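PDB 3UCJ: carbonic anhydrase, which probably catalyses the reversible hydration of carbon dioxide to hydrogencarbonate, as a zinc-dependent enzyme of the beta class. Local coordinates for residues Y42-I45 with R51-P54; G102-G107 with K196-P201; R131-K136 with D151-L156. All coordinates share one frame; numbering follows the deposited sequence.

How the interactions relate
Interaction 1 is buried in the core. Interaction 2 lies at the surface, and interaction 3 is partly buried between helices. Interactions 1 and 2 reach the same sheet, through the neighbouring strands 42-47 and 97-103, and they touch where V52 packs on H103 and R51 hydrogen-bonds to N105. Interaction 3 lies beside interaction 2: E155 hydrogen-bonds to Y104, and V154 packs on C106. It does not touch interaction 1. The chemistry follows the place. Interaction 1 packs a proline on an aromatic face (CH-pi) and adds one bridging water. Interaction 2 has a single hydrogen bond across it, and one segment carries two zinc ligands. Interaction 3 is apolar between its helices, with charged groups turned to another subunit.

Interaction 1 (Y42-I45 with R51-P54); sequences YLYI and RVSP
The Y44 ring lies with one face against P54. CB of P54 sits almost exactly over the ring centre, 3.5 Å from the centroid and 3° off the normal, a CH-pi contact. CG of P54 lies over the same face, toward the CD2-CE2 side, 3.5 Å from Y44 CE2. Water 1 is at the edge, in the ring plane. It accepts from Y44 OH at 2.7 Å and donates to V52 O at 2.7 Å. Beside it, CG1 of V52 packs on Y44 OH at 3.5 Å. The ring is carried toward P54 with CG anti to the backbone N (chi1 164°).

The contact joins strand 42-47 of the central sheet to the loop that leads into helix 54-57. Strand 65-70 lies alongside: V65 touches Y44, and V67 and R69 touch P54. V52 also packs on H103, a zinc ligand.

With an alanine here, P54 would probably lose the surface under its CB and CG, and the bridging water its donor. The buried hydroxyl is satisfied through water, not by direct contact with the loop backbone. One aromatic side chain thus makes both an apolar and a polar link to segment 51-54.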
ATOM      1  N   TYR A  42      -3.864  -3.412  25.925  1.00 32.29           N
ATOM      2  CA  TYR A  42      -2.928  -2.455  25.287  1.00 29.83           C
ATOM      3  C   TYR A  42      -2.722  -2.889  23.789  1.00 27.58           C
ATOM      4  O   TYR A  42      -2.673  -4.086  23.506  1.00 28.54           O
ATOM      5  CB  TYR A  42      -1.570  -2.562  25.927  1.00 29.64           C
ATOM      6  CG  TYR A  42      -1.528  -1.963  27.329  1.00 34.51           C
ATOM      7  CD1 TYR A  42      -1.306  -0.588  27.511  1.00 35.16           C
ATOM      8  CD2 TYR A  42      -1.750  -2.789  28.448  1.00 36.54           C
ATOM      9  CE1 TYR A  42      -1.290  -0.010  28.776  1.00 35.36           C
ATOM     10  CE2 TYR A  42      -1.719  -2.239  29.748  1.00 43.68           C
ATOM     11  CZ  TYR A  42      -1.510  -0.850  29.891  1.00 45.38           C
ATOM     12  OH  TYR A  42      -1.505  -0.328  31.126  1.00 45.84           O
ATOM     13  N   LEU A  43      -2.700  -1.899  22.914  1.00 27.60           N
ATOM     14  CA  LEU A  43      -1.969  -2.059  21.584  1.00 27.13           C
ATOM     15  C   LEU A  43      -0.660  -1.291  21.736  1.00 28.34           C
ATOM     16  O   LEU A  43      -0.697  -0.170  22.191  1.00 28.57           O
ATOM     17  CB  LEU A  43      -2.815  -1.397  20.548  1.00 26.79           C
ATOM     18  CG  LEU A  43      -2.076  -1.150  19.144  1.00 28.98           C
ATOM     19  CD1 LEU A  43      -1.719  -2.463  18.556  1.00 28.45           C
ATOM     20  CD2 LEU A  43      -3.022  -0.428  18.226  1.00 25.21           C
ATOM     21  N   TYR A  44       0.468  -1.839  21.240  1.00 27.76           N
ATOM     22  CA  TYR A  44       1.707  -1.100  21.244  1.00 26.66           C
ATOM     23  C   TYR A  44       2.076  -1.040  19.726  1.00 26.62           C
ATOM     24  O   TYR A  44       1.976  -2.043  19.029  1.00 27.05           O
ATOM     25  CB  TYR A  44       2.735  -1.877  21.983  1.00 24.91           C
ATOM     26  CG  TYR A  44       4.200  -1.494  21.807  1.00 29.39           C
ATOM     27  CD1 TYR A  44       4.857  -0.703  22.744  1.00 27.67           C
ATOM     28  CD2 TYR A  44       4.960  -1.993  20.704  1.00 24.44           C
ATOM     29  CE1 TYR A  44       6.228  -0.407  22.616  1.00 31.96           C
ATOM     30  CE2 TYR A  44       6.276  -1.712  20.587  1.00 27.08           C
ATOM     31  CZ  TYR A  44       6.922  -0.917  21.524  1.00 27.81           C
ATOM     32  OH  TYR A  44       8.253  -0.638  21.325  1.00 30.53           O
ATOM     33  N   ILE A  45       2.471   0.151  19.316  1.00 26.97           N
ATOM     34  CA  ILE A  45       3.012   0.408  17.931  1.00 26.40           C
ATOM     35  C   ILE A  45       4.426   0.934  18.208  1.00 26.96           C
ATOM     36  O   ILE A  45       4.570   2.017  18.892  1.00 28.92           O
ATOM     37  CB  ILE A  45       2.244   1.483  17.290  1.00 26.88           C
ATOM     38  CG1 ILE A  45       0.751   1.060  17.087  1.00 24.52           C
ATOM     39  CG2 ILE A  45       2.888   1.832  15.854  1.00 26.78           C
ATOM     40  CD1 ILE A  45      -0.189   2.196  16.728  1.00 25.73           C
ATOM     41  N   ARG A  51      16.371  -4.211  19.460  1.00 32.77           N
ATOM     42  CA  ARG A  51      16.702  -3.896  20.843  1.00 33.40           C
ATOM     43  C   ARG A  51      15.489  -3.537  21.661  1.00 34.71           C
ATOM     44  O   ARG A  51      15.614  -3.180  22.873  1.00 34.55           O
ATOM     45  CB  ARG A  51      17.721  -2.778  20.864  1.00 32.51           C
ATOM     46  CG  ARG A  51      18.989  -3.247  20.294  1.00 33.76           C
ATOM     47  CD  ARG A  51      19.908  -2.040  20.005  1.00 36.13           C
ATOM     48  NE  ARG A  51      19.352  -1.091  19.007  1.00 37.69           N
ATOM     49  CZ  ARG A  51      19.846   0.129  18.773  1.00 40.10           C
ATOM     50  NH1 ARG A  51      20.901   0.613  19.505  1.00 33.94           N
ATOM     51  NH2 ARG A  51      19.234   0.926  17.884  1.00 36.17           N
ATOM     52  N   VAL A  52      14.314  -3.579  21.018  1.00 32.57           N
ATOM     53  CA  VAL A  52      13.134  -2.958  21.627  1.00 33.95           C
ATOM     54  C   VAL A  52      11.921  -3.932  21.642  1.00 36.74           C
ATOM     55  O   VAL A  52      11.050  -3.882  20.723  1.00 35.95           O
ATOM     56  CB  VAL A  52      12.706  -1.653  20.884  1.00 34.13           C
ATOM     57  CG1 VAL A  52      11.679  -0.845  21.714  1.00 32.54           C
ATOM     58  CG2 VAL A  52      13.981  -0.785  20.500  1.00 34.25           C
ATOM     59  N   SER A  53      11.831  -4.742  22.711  1.00 35.84           N
ATOM     60  CA  SER A  53      10.761  -5.762  22.789  1.00 35.84           C
ATOM     61  C   SER A  53       9.671  -5.370  23.818  1.00 35.36           C
ATOM     62  O   SER A  53       9.953  -5.360  25.032  1.00 35.06           O
ATOM     63  CB  SER A  53      11.393  -7.088  23.162  1.00 35.82           C
ATOM     64  OG  SER A  53      10.364  -8.003  23.464  1.00 40.78           O
ATOM     65  N   PRO A  54       8.449  -5.052  23.356  1.00 33.08           N
ATOM     66  CA  PRO A  54       7.517  -4.403  24.255  1.00 34.30           C
ATOM     67  C   PRO A  54       7.122  -5.322  25.443  1.00 36.19           C
ATOM     68  O   PRO A  54       7.046  -4.841  26.610  1.00 37.45           O
ATOM     69  CB  PRO A  54       6.295  -4.113  23.365  1.00 33.24           C
ATOM     70  CG  PRO A  54       6.530  -4.801  22.111  1.00 33.67           C
ATOM     71  CD  PRO A  54       8.008  -4.946  21.951  1.00 33.93           C
TER
HETATM   72  O   HOH W   1       9.391  -2.179  19.414  1.00 30.52           O

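Interaction 2 (G102-G107 with K196-P201); sequences GHYNCG and KELIKP. With ZN (zinc ion), chain C; AZM (5-acetamido-1,3,4-thiadiazole-2-sulfonamide), chain D.
In the beta-carbonic anhydrase fold, Y104 and K196 meet where the loop after strand 97-103 comes close to strand 194-202, outermost in the sheet of this chain. The two strands are not neighbours in the sheet; strand 182-189 runs between them, and its V187 touches both side chains.

The polar link is one hydrogen bond. K196 NZ donates to Y104 OH at 3.0 Å. The two side chains cross at about a right angle, and NZ meets the ring obliquely. K196 has CG anti to its backbone N, and its chain bends at chi3 (68°), which brings NZ to the hydroxyl. Y104 OH has a stronger partner in E155 of helix 146-167. The ammonium and the carboxylate therefore share one hydroxyl, which would probably be polarised by both.

Van der Waals contact is slight: K196 CE lies 3.4 Å from Y104 OH, and L198 CD1 approaches that oxygen from farther off.

Metal coordination occupies the other side of segment 102-107. H103 NE2 binds zinc at 2.1 Å. C106 SG binds it at 2.4 Å. C47 is the third protein ligand, and the acetazolamide sulfonamide N1 completes the site at 1.9 Å. N1 lies in the plane of the H103 ring, at its edge, while C106 CB covers one face toward the rim. C106 SG also caps the helix that starts at G107. The inhibitor passes close over G107, where a side chain would collide with its thiadiazole nitrogen N2.

A bent bond between neighbours also restrains the imidazole. H103 ND1 donates to Y104 O at 2.9 Å, with an N-H...O angle of 135°, from above the carbonyl plane, and the oxygen is tilted out of the ring plane.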
ATOM      1  N   GLY A 102       8.476   5.463  20.328  1.00 29.72           N
ATOM      2  CA  GLY A 102       9.718   5.527  19.531  1.00 29.17           C
ATOM      3  C   GLY A 102      10.911   5.103  20.388  1.00 30.70           C
ATOM      4  O   GLY A 102      10.744   4.759  21.571  1.00 32.24           O
ATOM      5  N   HIS A 103      12.113   5.170  19.833  1.00 31.02           N
ATOM      6  CA  HIS A 103      13.292   4.848  20.665  1.00 31.36           C
ATOM      7  C   HIS A 103      14.528   5.674  20.225  1.00 32.13           C
ATOM      8  O   HIS A 103      14.765   5.926  19.022  1.00 29.57           O
ATOM      9  CB  HIS A 103      13.625   3.357  20.611  1.00 32.06           C
ATOM     10  CG  HIS A 103      14.136   2.906  19.282  1.00 29.84           C
ATOM     11  ND1 HIS A 103      15.475   2.710  18.992  1.00 31.62           N
ATOM     12  CD2 HIS A 103      13.463   2.610  18.137  1.00 30.32           C
ATOM     13  CE1 HIS A 103      15.596   2.276  17.741  1.00 31.33           C
ATOM     14  NE2 HIS A 103      14.390   2.204  17.207  1.00 27.38           N
ATOM     15  N   TYR A 104      15.394   6.062  21.198  1.00 32.88           N
ATOM     16  CA  TYR A 104      16.660   6.743  20.824  1.00 32.96           C
ATOM     17  C   TYR A 104      17.542   5.797  20.086  1.00 32.14           C
ATOM     18  O   TYR A 104      17.396   4.574  20.196  1.00 32.16           O
ATOM     19  CB  TYR A 104      17.350   7.292  22.118  1.00 32.45           C
ATOM     20  CG  TYR A 104      16.477   8.373  22.719  1.00 33.13           C
ATOM     21  CD1 TYR A 104      15.864   8.193  23.955  1.00 32.66           C
ATOM     22  CD2 TYR A 104      16.204   9.561  22.003  1.00 34.01           C
ATOM     23  CE1 TYR A 104      15.109   9.183  24.524  1.00 33.82           C
ATOM     24  CE2 TYR A 104      15.421  10.559  22.554  1.00 33.78           C
ATOM     25  CZ  TYR A 104      14.854  10.341  23.816  1.00 34.81           C
ATOM     26  OH  TYR A 104      14.091  11.286  24.362  1.00 34.22           O
ATOM     27  N   ASN A 105      18.451   6.333  19.263  1.00 33.19           N
ATOM     28  CA  ASN A 105      19.337   5.513  18.463  1.00 32.62           C
ATOM     29  C   ASN A 105      18.573   4.738  17.331  1.00 32.45           C
ATOM     30  O   ASN A 105      18.998   3.682  16.869  1.00 35.05           O
ATOM     31  CB  ASN A 105      20.265   4.556  19.306  1.00 32.96           C
ATOM     32  CG  ASN A 105      21.513   4.139  18.545  1.00 33.24           C
ATOM     33  OD1 ASN A 105      21.714   2.960  18.201  1.00 36.59           O
ATOM     34  ND2 ASN A 105      22.445   5.116  18.339  1.00 36.55           N
ATOM     35  N   CYS A 106      17.461   5.322  16.884  1.00 31.65           N
ATOM     36  CA  CYS A 106      16.592   4.708  15.855  1.00 30.56           C
ATOM     37  C   CYS A 106      17.185   5.095  14.527  1.00 28.96           C
ATOM     38  O   CYS A 106      17.100   6.253  14.139  1.00 30.08           O
ATOM     39  CB  CYS A 106      15.177   5.287  15.998  1.00 29.78           C
ATOM     40  SG  CYS A 106      14.093   4.560  14.622  1.00 31.42           S
ATOM     41  N   GLY A 107      17.809   4.137  13.892  1.00 28.93           N
ATOM     42  CA  GLY A 107      18.359   4.298  12.597  1.00 30.56           C
ATOM     43  C   GLY A 107      17.371   4.726  11.536  1.00 30.82           C
ATOM     44  O   GLY A 107      17.790   5.360  10.545  1.00 28.30           O
ATOM     45  N   LYS A 196      10.590   6.521  28.837  1.00 39.62           N
ATOM     46  CA  LYS A 196      10.131   7.833  29.311  1.00 41.15           C
ATOM     47  C   LYS A 196       8.814   8.264  28.646  1.00 41.32           C
ATOM     48  O   LYS A 196       8.575   7.990  27.470  1.00 42.00           O
ATOM     49  CB  LYS A 196      11.277   8.859  29.112  1.00 40.43           C
ATOM     50  CG  LYS A 196      10.929  10.323  29.070  1.00 42.71           C
ATOM     51  CD  LYS A 196      12.273  11.174  28.944  1.00 48.05           C
ATOM     52  CE  LYS A 196      12.943  10.967  27.577  1.00 48.23           C
ATOM     53  NZ  LYS A 196      14.209  11.767  27.304  1.00 44.24           N
ATOM     54  N   GLU A 197       7.954   8.921  29.411  1.00 40.86           N
ATOM     55  CA  GLU A 197       6.728   9.476  28.897  1.00 41.00           C
ATOM     56  C   GLU A 197       6.943  10.846  28.246  1.00 41.79           C
ATOM     57  O   GLU A 197       7.215  11.857  28.936  1.00 40.31           O
ATOM     58  CB  GLU A 197       5.638   9.501  29.983  1.00 41.76           C
ATOM     59  CG  GLU A 197       4.260  10.013  29.568  1.00 42.40           C
ATOM     60  CD  GLU A 197       3.264   9.993  30.730  1.00 53.12           C
ATOM     61  OE1 GLU A 197       3.700  10.331  31.852  1.00 57.47           O
ATOM     62  OE2 GLU A 197       2.077   9.627  30.578  1.00 47.58           O
ATOM     63  N   LEU A 198       6.797  10.907  26.918  1.00 38.45           N
ATOM     64  CA  LEU A 198       6.902  12.175  26.189  1.00 39.00           C
ATOM     65  C   LEU A 198       5.659  12.989  26.159  1.00 38.81           C
ATOM     66  O   LEU A 198       5.724  14.224  26.159  1.00 39.76           O
ATOM     67  CB  LEU A 198       7.284  11.905  24.730  1.00 38.06           C
ATOM     68  CG  LEU A 198       8.659  12.178  24.179  1.00 43.95           C
ATOM     69  CD1 LEU A 198       9.878  12.279  25.220  1.00 47.28           C
ATOM     70  CD2 LEU A 198       8.957  11.272  22.914  1.00 43.33           C
ATOM     71  N   ILE A 199       4.506  12.341  26.025  1.00 37.19           N
ATOM     72  CA  ILE A 199       3.272  13.059  26.011  1.00 37.01           C
ATOM     73  C   ILE A 199       2.315  12.390  27.000  1.00 39.61           C
ATOM     74  O   ILE A 199       2.210  11.158  27.011  1.00 37.68           O
ATOM     75  CB  ILE A 199       2.593  13.072  24.607  1.00 37.51           C
ATOM     76  CG1 ILE A 199       3.594  13.470  23.489  1.00 38.44           C
ATOM     77  CG2 ILE A 199       1.384  13.978  24.656  1.00 35.06           C
ATOM     78  CD1 ILE A 199       2.977  13.279  22.110  1.00 35.54           C
ATOM     79  N   LYS A 200       1.581  13.209  27.789  1.00 41.00           N
ATOM     80  CA  LYS A 200       0.762  12.636  28.845  1.00 42.17           C
ATOM     81  C   LYS A 200      -0.433  11.968  28.149  1.00 41.24           C
ATOM     82  O   LYS A 200      -0.604  12.140  26.916  1.00 40.12           O
ATOM     83  CB  LYS A 200       0.318  13.727  29.851  1.00 44.05           C
ATOM     84  CG  LYS A 200       1.285  13.855  31.029  1.00 50.29           C
ATOM     85  CD  LYS A 200       2.419  14.795  30.685  1.00 60.57           C
ATOM     86  CE  LYS A 200       2.077  16.322  30.979  1.00 67.99           C
ATOM     87  NZ  LYS A 200       2.915  16.896  32.139  1.00 70.30           N
ATOM     88  N   PRO A 201      -1.242  11.194  28.888  1.00 40.92           N
ATOM     89  CA  PRO A 201      -2.320  10.467  28.224  1.00 38.93           C
ATOM     90  C   PRO A 201      -3.297  11.382  27.502  1.00 39.89           C
ATOM     91  O   PRO A 201      -3.626  12.482  28.028  1.00 40.03           O
ATOM     92  CB  PRO A 201      -3.005   9.751  29.396  1.00 39.92           C
ATOM     93  CG  PRO A 201      -1.894   9.506  30.377  1.00 38.44           C
ATOM     94  CD  PRO A 201      -1.091  10.761  30.310  1.00 41.73           C
TER
HETATM   95 ZN    ZN C 228      14.104   2.199  15.139  1.00 30.46          ZN
HETATM   96  C1  AZM D 229      16.776   1.107  11.740  1.00 34.26           C
HETATM   97  C2  AZM D 229      17.704   1.930   9.667  1.00 40.41           C
HETATM   98  C3  AZM D 229      17.226   2.681   7.454  1.00 46.02           C
HETATM   99  C4  AZM D 229      17.757   2.881   6.046  1.00 41.14           C
HETATM  100  N1  AZM D 229      15.658   1.446  14.256  1.00 26.64           N
HETATM  101  N2  AZM D 229      18.617   1.872  10.694  1.00 36.01           N
HETATM  102  N3  AZM D 229      18.064   1.354  11.979  1.00 36.51           N
HETATM  103  N4  AZM D 229      18.108   2.541   8.446  1.00 34.41           N
HETATM  104  O1  AZM D 229      16.029  -0.841  13.312  1.00 30.25           O
HETATM  105  O2  AZM D 229      14.441   0.710  12.373  1.00 34.41           O
HETATM  106  O3  AZM D 229      15.994   2.623   7.715  1.00 40.38           O
HETATM  107  S1  AZM D 229      15.773   0.469  13.019  1.00 33.37           S
HETATM  108  S2  AZM D 229      16.159   1.356  10.090  1.00 35.65           S

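Interaction 3 (R131-K136 with D151-L156); sequences REVRDK and DKMVEL
M153 reaches across from helix 146-167 to V133 and R134 on helix 128-135. CB leaves its helix with CG anti to the backbone N (chi1 -173°). The chain then bends at chi2 (73°) and again at chi3, which carries its end over to the other helix. CB and CG span the gap, and contact begins at the sulfur. SD lies 3.7 Å from R134 CB. The methyl at the tip goes further. CE packs 3.6 Å from V133 CG1 and lies 3.7 Å from the backbone R134 N. It is lodged against the helix backbone, beside both side chains.

V133 CG1 has a second neighbour in L156, whose CB is 4.1 Å away. The V133 side chain also touches N157 and A160 further along helix 146-167.

R134 gives only the root of its side chain to M153. Its end leads away and grips D135 side-on. NE and NH2 both donate to D135 OD2, each at 3.0 Å, in a salt bridge. The carboxylate oxygen lies in the guanidinium plane. R131 CG lies over one face of that group. R134 NH2 and D135 OD1 both bond to H219 of the third subunit, so the pair faces a subunit interface.

The axes of the short segments 131-135 and 151-156 approach to 10.1 Å and are inclined at 106°. Helix 138-141 flanks the contact through L141, which touches both R134 and M153. Helix 107-114 backs M153 with C109 and L113. The contact therefore joins helix 128-135 to the long helix 146-167, whose V154 packs on C106 in the loop after strand 97-103.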
ATOM      1  N   ARG A 131      10.671  11.907   6.681  1.00 25.92           N
ATOM      2  CA  ARG A 131      10.990  13.180   6.012  1.00 26.55           C
ATOM      3  C   ARG A 131       9.911  14.228   6.163  1.00 27.61           C
ATOM      4  O   ARG A 131      10.219  15.430   6.268  1.00 27.32           O
ATOM      5  CB  ARG A 131      11.391  12.987   4.552  1.00 26.20           C
ATOM      6  CG  ARG A 131      12.758  12.306   4.374  1.00 27.26           C
ATOM      7  CD  ARG A 131      13.215  12.227   2.917  1.00 25.09           C
ATOM      8  NE  ARG A 131      12.464  11.226   2.155  1.00 26.53           N
ATOM      9  CZ  ARG A 131      12.883   9.981   1.955  1.00 27.11           C
ATOM     10  NH1 ARG A 131      14.102   9.576   2.423  1.00 29.89           N
ATOM     11  NH2 ARG A 131      12.145   9.161   1.237  1.00 26.83           N
ATOM     12  N   GLU A 132       8.633  13.826   6.152  1.00 26.73           N
ATOM     13  CA  GLU A 132       7.570  14.775   6.184  1.00 28.22           C
ATOM     14  C   GLU A 132       7.544  15.433   7.570  1.00 27.82           C
ATOM     15  O   GLU A 132       7.311  16.605   7.650  1.00 28.07           O
ATOM     16  CB  GLU A 132       6.225  14.029   5.972  1.00 27.52           C
ATOM     17  CG  GLU A 132       5.982  13.692   4.559  1.00 34.99           C
ATOM     18  CD  GLU A 132       4.519  13.050   4.472  1.00 48.14           C
ATOM     19  OE1 GLU A 132       4.407  11.810   4.468  1.00 43.82           O
ATOM     20  OE2 GLU A 132       3.480  13.813   4.520  1.00 52.95           O
ATOM     21  N   VAL A 133       7.750  14.660   8.615  1.00 25.78           N
ATOM     22  CA  VAL A 133       7.812  15.188   9.948  1.00 27.69           C
ATOM     23  C   VAL A 133       9.004  16.134  10.073  1.00 27.87           C
ATOM     24  O   VAL A 133       8.890  17.204  10.532  1.00 28.86           O
ATOM     25  CB  VAL A 133       7.997  14.088  10.970  1.00 28.51           C
ATOM     26  CG1 VAL A 133       8.144  14.677  12.304  1.00 27.31           C
ATOM     27  CG2 VAL A 133       6.827  13.133  10.964  1.00 26.43           C
ATOM     28  N   ARG A 134      10.142  15.671   9.635  1.00 29.88           N
ATOM     29  CA  ARG A 134      11.359  16.448   9.605  1.00 28.44           C
ATOM     30  C   ARG A 134      11.166  17.794   8.927  1.00 30.40           C
ATOM     31  O   ARG A 134      11.547  18.793   9.441  1.00 31.80           O
ATOM     32  CB  ARG A 134      12.417  15.637   8.877  1.00 29.67           C
ATOM     33  CG  ARG A 134      13.745  16.300   8.648  1.00 30.65           C
ATOM     34  CD  ARG A 134      14.490  15.629   7.556  1.00 26.94           C
ATOM     35  NE  ARG A 134      14.020  16.004   6.256  1.00 27.80           N
ATOM     36  CZ  ARG A 134      14.544  15.583   5.128  1.00 25.27           C
ATOM     37  NH1 ARG A 134      15.566  14.774   5.145  1.00 27.64           N
ATOM     38  NH2 ARG A 134      14.048  15.978   3.991  1.00 26.12           N
ATOM     39  N   ASP A 135      10.570  17.771   7.762  1.00 28.20           N
ATOM     40  CA  ASP A 135      10.400  18.933   6.941  1.00 30.50           C
ATOM     41  C   ASP A 135       9.551  19.996   7.586  1.00 33.56           C
ATOM     42  O   ASP A 135       9.663  21.137   7.267  1.00 33.11           O
ATOM     43  CB  ASP A 135       9.816  18.571   5.600  1.00 29.78           C
ATOM     44  CG  ASP A 135      10.804  17.918   4.679  1.00 31.63           C
ATOM     45  OD1 ASP A 135      10.389  17.438   3.655  1.00 27.76           O
ATOM     46  OD2 ASP A 135      11.979  17.851   4.973  1.00 30.27           O
ATOM     47  N   LYS A 136       8.696  19.601   8.497  1.00 33.03           N
ATOM     48  CA  LYS A 136       7.866  20.544   9.187  1.00 35.78           C
ATOM     49  C   LYS A 136       8.550  21.095  10.416  1.00 36.80           C
ATOM     50  O   LYS A 136       7.990  21.849  11.144  1.00 37.72           O
ATOM     51  CB  LYS A 136       6.529  19.909   9.542  1.00 35.32           C
ATOM     52  CG  LYS A 136       5.758  19.525   8.351  1.00 37.82           C
ATOM     53  CD  LYS A 136       4.327  19.309   8.627  1.00 43.55           C
ATOM     54  CE  LYS A 136       4.053  17.917   8.923  1.00 43.09           C
ATOM     55  NZ  LYS A 136       2.664  17.726   9.206  1.00 43.28           N
ATOM     56  N   ASP A 151      18.192  12.749  18.320  1.00 35.66           N
ATOM     57  CA  ASP A 151      17.316  12.582  19.434  1.00 36.37           C
ATOM     58  C   ASP A 151      16.030  13.352  19.231  1.00 36.65           C
ATOM     59  O   ASP A 151      14.962  12.883  19.508  1.00 36.33           O
ATOM     60  CB  ASP A 151      17.996  13.036  20.711  1.00 37.71           C
ATOM     61  CG  ASP A 151      19.127  12.149  21.117  1.00 44.00           C
ATOM     62  OD1 ASP A 151      19.903  12.561  21.956  1.00 45.50           O
ATOM     63  OD2 ASP A 151      19.274  11.052  20.613  1.00 44.84           O
ATOM     64  N   LYS A 152      16.157  14.558  18.747  1.00 34.22           N
ATOM     65  CA  LYS A 152      15.021  15.379  18.504  1.00 32.99           C
ATOM     66  C   LYS A 152      14.129  14.780  17.418  1.00 32.18           C
ATOM     67  O   LYS A 152      12.944  14.815  17.519  1.00 33.06           O
ATOM     68  CB  LYS A 152      15.497  16.761  18.110  1.00 32.87           C
ATOM     69  CG  LYS A 152      14.469  17.798  18.070  1.00 34.12           C
ATOM     70  CD  LYS A 152      13.736  17.865  19.331  1.00 44.45           C
ATOM     71  CE  LYS A 152      13.314  19.242  19.593  1.00 50.50           C
ATOM     72  NZ  LYS A 152      12.167  19.343  20.466  1.00 57.28           N
ATOM     73  N   MET A 153      14.724  14.241  16.382  1.00 30.91           N
ATOM     74  CA  MET A 153      13.952  13.618  15.333  1.00 30.26           C
ATOM     75  C   MET A 153      13.114  12.468  15.887  1.00 31.93           C
ATOM     76  O   MET A 153      11.970  12.341  15.576  1.00 30.24           O
ATOM     77  CB  MET A 153      14.855  13.148  14.223  1.00 31.70           C
ATOM     78  CG  MET A 153      14.129  12.626  13.012  1.00 28.53           C
ATOM     79  SD  MET A 153      13.363  13.880  12.040  1.00 32.70           S
ATOM     80  CE  MET A 153      11.645  13.711  12.428  1.00 29.66           C
ATOM     81  N   VAL A 154      13.716  11.646  16.712  1.00 30.55           N
ATOM     82  CA  VAL A 154      13.001  10.573  17.381  1.00 31.27           C
ATOM     83  C   VAL A 154      11.779  11.096  18.124  1.00 32.57           C
ATOM     84  O   VAL A 154      10.705  10.612  17.966  1.00 32.65           O
ATOM     85  CB  VAL A 154      13.935   9.785  18.315  1.00 30.88           C
ATOM     86  CG1 VAL A 154      13.164   8.895  19.202  1.00 30.49           C
ATOM     87  CG2 VAL A 154      14.895   8.986  17.519  1.00 27.01           C
ATOM     88  N   GLU A 155      11.969  12.134  18.906  1.00 31.39           N
ATOM     89  CA  GLU A 155      10.907  12.733  19.660  1.00 31.99           C
ATOM     90  C   GLU A 155       9.806  13.345  18.812  1.00 32.54           C
ATOM     91  O   GLU A 155       8.654  13.194  19.101  1.00 31.83           O
ATOM     92  CB  GLU A 155      11.473  13.766  20.625  1.00 33.17           C
ATOM     93  CG  GLU A 155      12.346  13.181  21.681  1.00 29.73           C
ATOM     94  CD  GLU A 155      13.251  14.191  22.369  1.00 40.24           C
ATOM     95  OE1 GLU A 155      14.142  13.762  23.091  1.00 37.79           O
ATOM     96  OE2 GLU A 155      13.076  15.387  22.161  1.00 38.82           O
ATOM     97  N   LEU A 156      10.184  14.067  17.783  1.00 31.39           N
ATOM     98  CA  LEU A 156       9.210  14.696  16.909  1.00 30.36           C
ATOM     99  C   LEU A 156       8.406  13.614  16.199  1.00 28.34           C
ATOM    100  O   LEU A 156       7.202  13.813  15.957  1.00 27.84           O
ATOM    101  CB  LEU A 156       9.909  15.558  15.842  1.00 29.65           C
ATOM    102  CG  LEU A 156      10.402  16.918  16.465  1.00 29.95           C
ATOM    103  CD1 LEU A 156      11.395  17.572  15.463  1.00 31.62           C
ATOM    104  CD2 LEU A 156       9.245  17.792  16.903  1.00 32.66           C
TER